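N-alpha-acetyltransferase (Sulfolobus solfataricus P2, PDB 4R3K) transfers the acetyl group of acetyl-CoA to the free alpha-amino group of protein N-termini, preferring those that begin with serine. Local coordinates at the coenzyme A site. Sequence-based numbering; all coordinates share one arbitrary frame.

The coenzyme A site. Residues 32-33, 92-94, 99-105, 127-128, 132-135, 137-139, 141. With COA (coenzyme A), chain B.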
ATOM      1  N   THR A  32      -9.400   7.014   8.366  1.00 44.79           N
ATOM      2  CA  THR A  32      -9.840   6.112   7.300  1.00 47.60           C
ATOM      3  C   THR A  32      -9.574   4.636   7.588  1.00 50.96           C
ATOM      4  O   THR A  32     -10.175   3.764   6.969  1.00 53.14           O
ATOM      5  CB  THR A  32      -9.155   6.461   5.962  1.00 38.08           C
ATOM      6  OG1 THR A  32      -7.742   6.325   6.112  1.00 38.76           O
ATOM      7  CG2 THR A  32      -9.468   7.887   5.539  1.00 43.54           C
ATOM      8  N   LEU A  33      -8.655   4.359   8.503  1.00 49.58           N
ATOM      9  CA  LEU A  33      -8.248   2.987   8.774  1.00 48.91           C
ATOM     10  C   LEU A  33      -8.296   2.661  10.271  1.00 52.47           C
ATOM     11  O   LEU A  33      -8.142   3.549  11.109  1.00 52.55           O
ATOM     12  CB  LEU A  33      -6.843   2.747   8.227  1.00 47.70           C
ATOM     13  CG  LEU A  33      -6.674   2.802   6.707  1.00 48.71           C
ATOM     14  CD1 LEU A  33      -5.197   2.775   6.312  1.00 39.58           C
ATOM     15  CD2 LEU A  33      -7.423   1.648   6.061  1.00 53.51           C
ATOM     16  N   ILE A  92      -2.507   1.997   2.484  1.00 27.22           N
ATOM     17  CA  ILE A  92      -2.885   2.984   1.478  1.00 28.39           C
ATOM     18  C   ILE A  92      -4.252   3.552   1.833  1.00 25.86           C
ATOM     19  O   ILE A  92      -5.139   2.827   2.309  1.00 29.83           O
ATOM     20  CB  ILE A  92      -2.891   2.379   0.054  1.00 32.37           C
ATOM     21  CG1 ILE A  92      -3.373   3.411  -0.974  1.00 34.85           C
ATOM     22  CG2 ILE A  92      -3.735   1.116   0.018  1.00 32.35           C
ATOM     23  CD1 ILE A  92      -3.159   3.009  -2.420  1.00 33.86           C
ATOM     24  N   ALA A  93      -4.419   4.857   1.640  1.00 24.72           N
ATOM     25  CA  ALA A  93      -5.675   5.519   2.001  1.00 27.45           C
ATOM     26  C   ALA A  93      -5.817   6.838   1.259  1.00 31.22           C
ATOM     27  O   ALA A  93      -4.823   7.493   0.955  1.00 28.91           O
ATOM     28  CB  ALA A  93      -5.748   5.758   3.507  1.00 30.86           C
ATOM     29  N   VAL A  94      -7.059   7.221   0.988  1.00 29.93           N
ATOM     30  CA  VAL A  94      -7.366   8.455   0.284  1.00 29.43           C
ATOM     31  C   VAL A  94      -8.540   9.117   0.988  1.00 32.44           C
ATOM     32  O   VAL A  94      -9.541   8.450   1.276  1.00 34.81           O
ATOM     33  CB  VAL A  94      -7.688   8.180  -1.203  1.00 28.04           C
ATOM     34  CG1 VAL A  94      -8.354   9.389  -1.858  1.00 28.71           C
ATOM     35  CG2 VAL A  94      -6.413   7.773  -1.947  1.00 27.82           C
ATOM     36  N   ARG A  99     -11.980  10.762  -3.281  1.00 41.78           N
ATOM     37  CA  ARG A  99     -12.039   9.420  -3.855  1.00 42.56           C
ATOM     38  C   ARG A  99     -12.674   9.405  -5.254  1.00 46.70           C
ATOM     39  O   ARG A  99     -13.272  10.387  -5.683  1.00 42.32           O
ATOM     40  CB  ARG A  99     -12.794   8.488  -2.908  1.00 45.97           C
ATOM     41  CG  ARG A  99     -12.034   8.262  -1.611  1.00 47.08           C
ATOM     42  CD  ARG A  99     -12.783   7.422  -0.602  1.00 46.19           C
ATOM     43  NE  ARG A  99     -12.017   7.346   0.638  1.00 47.30           N
ATOM     44  CZ  ARG A  99     -12.518   6.984   1.815  1.00 48.45           C
ATOM     45  NH1 ARG A  99     -13.796   6.657   1.925  1.00 49.41           N
ATOM     46  NH2 ARG A  99     -11.738   6.954   2.885  1.00 44.25           N
ATOM     47  N   ARG A 100     -12.513   8.283  -5.955  1.00 45.43           N
ATOM     48  CA  ARG A 100     -12.986   8.099  -7.328  1.00 43.62           C
ATOM     49  C   ARG A 100     -12.363   9.096  -8.310  1.00 41.92           C
ATOM     50  O   ARG A 100     -12.997   9.456  -9.298  1.00 42.51           O
ATOM     51  CB  ARG A 100     -14.519   8.202  -7.412  1.00 44.41           C
ATOM     52  CG  ARG A 100     -15.278   7.356  -6.404  1.00 48.04           C
ATOM     53  CD  ARG A 100     -14.761   5.916  -6.336  1.00 45.35           C
ATOM     54  NE  ARG A 100     -15.089   5.118  -7.518  1.00 53.74           N
ATOM     55  CZ  ARG A 100     -16.267   4.532  -7.726  1.00 59.65           C
ATOM     56  NH1 ARG A 100     -17.252   4.667  -6.842  1.00 56.06           N
ATOM     57  NH2 ARG A 100     -16.466   3.818  -8.827  1.00 64.25           N
ATOM     58  N   LYS A 101     -11.135   9.540  -8.046  1.00 36.77           N
ATOM     59  CA  LYS A 101     -10.447  10.460  -8.958  1.00 37.76           C
ATOM     60  C   LYS A 101      -9.187   9.844  -9.581  1.00 37.00           C
ATOM     61  O   LYS A 101      -8.453  10.509 -10.310  1.00 38.41           O
ATOM     62  CB  LYS A 101     -10.074  11.757  -8.233  1.00 42.91           C
ATOM     63  CG  LYS A 101     -11.256  12.615  -7.817  1.00 53.09           C
ATOM     64  CD  LYS A 101     -10.792  13.899  -7.127  1.00 60.03           C
ATOM     65  CE  LYS A 101     -10.285  14.955  -8.117  1.00 63.75           C
ATOM     66  NZ  LYS A 101     -11.354  15.457  -9.034  1.00 65.44           N
ATOM     67  N   GLY A 102      -8.945   8.573  -9.293  1.00 32.12           N
ATOM     68  CA  GLY A 102      -7.754   7.904  -9.768  1.00 30.84           C
ATOM     69  C   GLY A 102      -6.544   8.016  -8.845  1.00 30.12           C
ATOM     70  O   GLY A 102      -5.454   7.595  -9.210  1.00 31.62           O
ATOM     71  N   ILE A 103      -6.721   8.568  -7.648  1.00 30.33           N
ATOM     72  CA  ILE A 103      -5.572   8.810  -6.767  1.00 26.38           C
ATOM     73  C   ILE A 103      -4.920   7.514  -6.282  1.00 24.22           C
ATOM     74  O   ILE A 103      -3.692   7.362  -6.332  1.00 25.95           O
ATOM     75  CB  ILE A 103      -5.965   9.668  -5.552  1.00 27.23           C
ATOM     76  CG1 ILE A 103      -6.275  11.103  -5.995  1.00 28.78           C
ATOM     77  CG2 ILE A 103      -4.843   9.687  -4.536  1.00 32.37           C
ATOM     78  CD1 ILE A 103      -6.722  12.005  -4.858  1.00 32.65           C
ATOM     79  N   ALA A 104      -5.731   6.570  -5.828  1.00 24.83           N
ATOM     80  CA  ALA A 104      -5.182   5.322  -5.324  1.00 28.68           C
ATOM     81  C   ALA A 104      -4.506   4.580  -6.466  1.00 30.40           C
ATOM     82  O   ALA A 104      -3.414   4.055  -6.300  1.00 30.38           O
ATOM     83  CB  ALA A 104      -6.259   4.474  -4.685  1.00 24.65           C
ATOM     84  N   THR A 105      -5.159   4.560  -7.628  1.00 30.05           N
ATOM     85  CA  THR A 105      -4.584   3.943  -8.820  1.00 22.84           C
ATOM     86  C   THR A 105      -3.205   4.504  -9.142  1.00 23.29           C
ATOM     87  O   THR A 105      -2.271   3.754  -9.371  1.00 25.16           O
ATOM     88  CB  THR A 105      -5.494   4.138 -10.052  1.00 27.76           C
ATOM     89  OG1 THR A 105      -6.749   3.486  -9.819  1.00 26.96           O
ATOM     90  CG2 THR A 105      -4.837   3.549 -11.284  1.00 30.52           C
ATOM     91  N   GLU A 127      -2.516  -7.254   1.989  1.00 22.82           N
ATOM     92  CA  GLU A 127      -3.694  -7.862   2.580  1.00 25.90           C
ATOM     93  C   GLU A 127      -4.874  -6.865   2.542  1.00 34.03           C
ATOM     94  O   GLU A 127      -4.689  -5.656   2.685  1.00 31.41           O
ATOM     95  CB  GLU A 127      -3.389  -8.319   4.006  1.00 23.78           C
ATOM     96  CG  GLU A 127      -2.342  -9.423   4.091  1.00 44.65           C
ATOM     97  CD  GLU A 127      -0.909  -8.915   4.180  1.00 54.91           C
ATOM     98  OE1 GLU A 127      -0.692  -7.688   4.293  1.00 55.49           O
ATOM     99  OE2 GLU A 127       0.008  -9.761   4.162  1.00 67.46           O
ATOM    100  N   VAL A 128      -6.083  -7.371   2.321  1.00 30.69           N
ATOM    101  CA  VAL A 128      -7.273  -6.524   2.329  1.00 28.09           C
ATOM    102  C   VAL A 128      -8.414  -7.264   3.034  1.00 28.93           C
ATOM    103  O   VAL A 128      -8.573  -8.467   2.833  1.00 29.44           O
ATOM    104  CB  VAL A 128      -7.687  -6.123   0.876  1.00 29.59           C
ATOM    105  CG1 VAL A 128      -7.815  -7.355  -0.005  1.00 29.41           C
ATOM    106  CG2 VAL A 128      -8.973  -5.335   0.877  1.00 31.10           C
ATOM    107  N   ASN A 132     -13.922  -5.380   2.298  1.00 33.69           N
ATOM    108  CA  ASN A 132     -13.528  -4.092   1.733  1.00 34.65           C
ATOM    109  C   ASN A 132     -13.735  -4.037   0.219  1.00 38.50           C
ATOM    110  O   ASN A 132     -12.769  -3.956  -0.550  1.00 38.82           O
ATOM    111  CB  ASN A 132     -12.065  -3.776   2.069  1.00 28.57           C
ATOM    112  CG  ASN A 132     -11.729  -2.297   1.871  1.00 39.79           C
ATOM    113  OD1 ASN A 132     -12.480  -1.555   1.230  1.00 40.38           O
ATOM    114  ND2 ASN A 132     -10.608  -1.862   2.432  1.00 38.28           N
ATOM    115  N   TYR A 133     -15.002  -4.060  -0.184  1.00 44.80           N
ATOM    116  CA  TYR A 133     -15.407  -4.035  -1.585  1.00 44.59           C
ATOM    117  C   TYR A 133     -14.676  -2.986  -2.455  1.00 48.20           C
ATOM    118  O   TYR A 133     -14.198  -3.326  -3.539  1.00 47.97           O
ATOM    119  CB  TYR A 133     -16.931  -3.834  -1.652  1.00 51.48           C
ATOM    120  CG  TYR A 133     -17.514  -3.702  -3.040  1.00 68.49           C
ATOM    121  CD1 TYR A 133     -18.052  -4.803  -3.700  1.00 74.52           C
ATOM    122  CD2 TYR A 133     -17.565  -2.469  -3.681  1.00 77.41           C
ATOM    123  CE1 TYR A 133     -18.599  -4.681  -4.968  1.00 81.03           C
ATOM    124  CE2 TYR A 133     -18.110  -2.339  -4.947  1.00 82.60           C
ATOM    125  CZ  TYR A 133     -18.624  -3.447  -5.587  1.00 85.14           C
ATOM    126  OH  TYR A 133     -19.172  -3.318  -6.844  1.00 93.74           O
ATOM    127  N   PRO A 134     -14.579  -1.717  -1.996  1.00 49.55           N
ATOM    128  CA  PRO A 134     -13.936  -0.742  -2.893  1.00 46.01           C
ATOM    129  C   PRO A 134     -12.461  -1.036  -3.138  1.00 45.42           C
ATOM    130  O   PRO A 134     -11.976  -0.842  -4.252  1.00 44.23           O
ATOM    131  CB  PRO A 134     -14.102   0.590  -2.149  1.00 43.85           C
ATOM    132  CG  PRO A 134     -15.280   0.374  -1.242  1.00 49.72           C
ATOM    133  CD  PRO A 134     -15.142  -1.054  -0.803  1.00 49.92           C
ATOM    134  N   ALA A 135     -11.764  -1.495  -2.107  1.00 43.85           N
ATOM    135  CA  ALA A 135     -10.344  -1.796  -2.217  1.00 40.36           C
ATOM    136  C   ALA A 135     -10.108  -3.006  -3.112  1.00 37.40           C
ATOM    137  O   ALA A 135      -9.194  -3.012  -3.939  1.00 37.73           O
ATOM    138  CB  ALA A 135      -9.748  -2.033  -0.839  1.00 29.70           C
ATOM    139  N   ALA A 137     -12.061  -4.128  -5.476  1.00 44.82           N
ATOM    140  CA  ALA A 137     -12.348  -3.693  -6.837  1.00 43.31           C
ATOM    141  C   ALA A 137     -11.137  -3.006  -7.470  1.00 40.95           C
ATOM    142  O   ALA A 137     -10.771  -3.303  -8.607  1.00 42.22           O
ATOM    143  CB  ALA A 137     -13.543  -2.762  -6.854  1.00 50.32           C
ATOM    144  N   LEU A 138     -10.533  -2.078  -6.734  1.00 37.31           N
ATOM    145  CA  LEU A 138      -9.368  -1.335  -7.210  1.00 40.38           C
ATOM    146  C   LEU A 138      -8.217  -2.283  -7.548  1.00 37.84           C
ATOM    147  O   LEU A 138      -7.623  -2.183  -8.618  1.00 38.25           O
ATOM    148  CB  LEU A 138      -8.923  -0.301  -6.160  1.00 45.58           C
ATOM    149  CG  LEU A 138      -7.452   0.125  -6.033  1.00 41.39           C
ATOM    150  CD1 LEU A 138      -7.049   1.149  -7.072  1.00 36.49           C
ATOM    151  CD2 LEU A 138      -7.151   0.659  -4.643  1.00 41.72           C
ATOM    152  N   TYR A 139      -7.920  -3.212  -6.644  1.00 31.93           N
ATOM    153  CA  TYR A 139      -6.784  -4.104  -6.826  1.00 31.94           C
ATOM    154  C   TYR A 139      -6.980  -5.012  -8.043  1.00 38.42           C
ATOM    155  O   TYR A 139      -6.057  -5.215  -8.837  1.00 40.19           O
ATOM    156  CB  TYR A 139      -6.548  -4.941  -5.565  1.00 28.93           C
ATOM    157  CG  TYR A 139      -6.263  -4.110  -4.334  1.00 30.44           C
ATOM    158  CD1 TYR A 139      -5.594  -2.893  -4.424  1.00 36.50           C
ATOM    159  CD2 TYR A 139      -6.671  -4.536  -3.080  1.00 33.69           C
ATOM    160  CE1 TYR A 139      -5.339  -2.125  -3.283  1.00 40.30           C
ATOM    161  CE2 TYR A 139      -6.422  -3.786  -1.947  1.00 36.48           C
ATOM    162  CZ  TYR A 139      -5.755  -2.587  -2.047  1.00 40.35           C
ATOM    163  OH  TYR A 139      -5.516  -1.856  -0.900  1.00 41.56           O
ATOM    164  N   LYS A 141      -8.771  -4.396 -10.617  1.00 45.55           N
ATOM    165  CA  LYS A 141      -8.665  -3.579 -11.821  1.00 45.10           C
ATOM    166  C   LYS A 141      -7.201  -3.423 -12.219  1.00 40.83           C
ATOM    167  O   LYS A 141      -6.877  -3.306 -13.390  1.00 43.37           O
ATOM    168  CB  LYS A 141      -9.322  -2.216 -11.608  1.00 46.29           C
ATOM    169  CG  LYS A 141      -9.725  -1.509 -12.897  1.00 56.06           C
ATOM    170  CD  LYS A 141     -10.571  -0.271 -12.614  1.00 59.34           C
ATOM    171  CE  LYS A 141     -10.728   0.593 -13.860  1.00 72.45           C
ATOM    172  NZ  LYS A 141      -9.407   0.891 -14.479  1.00 77.77           N
TER
HETATM  173  N1A COA B 400     -16.844   1.115  -5.252  1.00 45.01           N
HETATM  174  C2A COA B 400     -16.602   0.310  -6.353  1.00 47.36           C
HETATM  175  N3A COA B 400     -15.384   0.374  -7.000  1.00 53.25           N
HETATM  176  C4A COA B 400     -14.426   1.229  -6.549  1.00 47.51           C
HETATM  177  C5A COA B 400     -14.657   2.052  -5.453  1.00 43.17           C
HETATM  178  C6A COA B 400     -15.878   1.990  -4.800  1.00 42.97           C
HETATM  179  N6A COA B 400     -16.165   2.879  -3.855  1.00 44.50           N
HETATM  180  N7A COA B 400     -13.549   2.797  -5.240  1.00 42.47           N
HETATM  181  C8A COA B 400     -12.627   2.465  -6.181  1.00 41.09           C
HETATM  182  N9A COA B 400     -13.162   1.497  -6.992  1.00 41.38           N
HETATM  183  C1B COA B 400     -12.561   0.907  -8.194  1.00 46.72           C
HETATM  184  C2B COA B 400     -13.193   1.586  -9.385  1.00 50.22           C
HETATM  185  O2B COA B 400     -13.162   0.683 -10.461  1.00 52.61           O
HETATM  186  C3B COA B 400     -12.247   2.719  -9.695  1.00 51.42           C
HETATM  187  O3B COA B 400     -12.366   3.078 -11.050  1.00 56.14           O
HETATM  188  P3B COA B 400     -13.604   4.014 -11.507  1.00 67.07           P
HETATM  189  O7A COA B 400     -13.380   4.422 -12.949  1.00 72.72           O
HETATM  190  O8A COA B 400     -13.658   5.242 -10.625  1.00 62.12           O
HETATM  191  O9A COA B 400     -14.903   3.254 -11.382  1.00 60.63           O
HETATM  192  C4B COA B 400     -10.909   2.098  -9.340  1.00 48.89           C
HETATM  193  O4B COA B 400     -11.190   1.235  -8.257  1.00 46.81           O
HETATM  194  C5B COA B 400      -9.839   3.083  -8.902  1.00 46.04           C
HETATM  195  O5B COA B 400     -10.401   4.048  -8.059  1.00 42.07           O
HETATM  196  P1A COA B 400      -9.438   5.175  -7.467  1.00 32.13           P
HETATM  197  O1A COA B 400     -10.067   6.537  -7.696  1.00 36.53           O
HETATM  198  O2A COA B 400      -8.053   5.049  -8.041  1.00 28.47           O
HETATM  199  O3A COA B 400      -9.444   4.816  -5.906  1.00 31.91           O
HETATM  200  P2A COA B 400      -9.594   5.931  -4.759  1.00 36.53           P
HETATM  201  O4A COA B 400     -11.027   6.383  -4.593  1.00 39.68           O
HETATM  202  O5A COA B 400      -8.671   7.075  -5.045  1.00 32.62           O
HETATM  203  O6A COA B 400      -9.185   5.154  -3.404  1.00 36.08           O
HETATM  204  CBP COA B 400      -9.330   3.500  -1.717  1.00 32.67           C
HETATM  205  CCP COA B 400      -9.506   3.794  -3.204  1.00 32.54           C
HETATM  206  CDP COA B 400      -9.760   2.054  -1.474  1.00 28.20           C
HETATM  207  CEP COA B 400      -7.863   3.690  -1.321  1.00 30.82           C
HETATM  208  CAP COA B 400     -10.200   4.482  -0.928  1.00 35.01           C
HETATM  209  OAP COA B 400     -11.565   4.140  -1.041  1.00 35.39           O
HETATM  210  C9P COA B 400      -9.872   4.490   0.543  1.00 39.23           C
HETATM  211  O9P COA B 400      -8.916   5.390   1.052  1.00 34.71           O
HETATM  212  N8P COA B 400     -10.538   3.633   1.322  1.00 40.69           N
HETATM  213  C7P COA B 400     -10.366   3.624   2.764  1.00 39.18           C
HETATM  214  C6P COA B 400      -8.975   3.125   3.180  1.00 30.41           C
HETATM  215  C5P COA B 400      -8.767   1.699   2.720  1.00 36.47           C
HETATM  216  O5P COA B 400      -9.713   0.883   2.750  1.00 34.01           O
HETATM  217  N4P COA B 400      -7.543   1.380   2.292  1.00 36.01           N
HETATM  218  C3P COA B 400      -7.274   0.075   1.716  1.00 36.67           C
HETATM  219  C2P COA B 400      -6.934  -0.987   2.755  1.00 39.87           C
HETATM  220  S1P COA B 400      -6.096  -2.426   2.034  1.00 74.63           S
HETATM  221  O   HOH W   1      -9.334   9.215  -6.203  1.00 29.14           O
HETATM  222  O   HOH W   2     -12.518   1.518   1.231  1.00 51.04           O
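Coenzyme A, the product left after acetyl transfer, lies in the cofactor cleft of a GNAT fold, between strand 83-94 and helix 133-141, with its pyrophosphate over the start of helix 103-117. Backbone N-H groups grip this pyrophosphate in the GNAT signature (Q/R)-x-x-G-x-(G/A), here Arg99 to Ala104. Arg100 N donates a hydrogen bond to COA O4A at 2.8 Å, and Gly102 N and Ala104 N bind O1A and O5A. Gly102 suits its positive phi (89°), Ala104's methyl is small enough to lie beside the phosphates, and the helix N-terminus probably helps offset their charge. O2A accepts from both Thr105 N and the hydroxyl that threonine adds: Thr105 OG1, set beside its own backbone N (chi1 -63°), lies 2.7 Å from COA O2A.

The pantetheine arm pairs with the strand edge like an extra strand: N4P donates in the carbonyl plane to Ile92 O, and Val94 N donates to O9P. Across the arm, Asn132, its CG anti to the backbone N (chi1 -163°), has an amide N-H to give: ND2 lies 2.9 Å from the carbonyl COA O5P, which is near its amide plane.

Charged and flat groups frame the rest. Arg100, bent at chi2 and chi3, lays its guanidinium over the adenine, CZ 3.7 Å from COA C5A, while NH2 makes a nearly in-plane salt bridge to O9A of the 3'-phosphate. Pro134 offers the adenine a flat aliphatic surface, CA over the six-membered ring. The extended Arg99 lies alongside the arm, one guanidinium face toward N8P, with NE bonded to Val94 O at 2.8 Å from above the carbonyl plane; an alanine here would remove this tether and would probably loosen the cover over the arm. At the thiol end Tyr139, probably the general acid that protonates the leaving thiolate, reaches in by its tip, OH 3.0 Å from COA S1P.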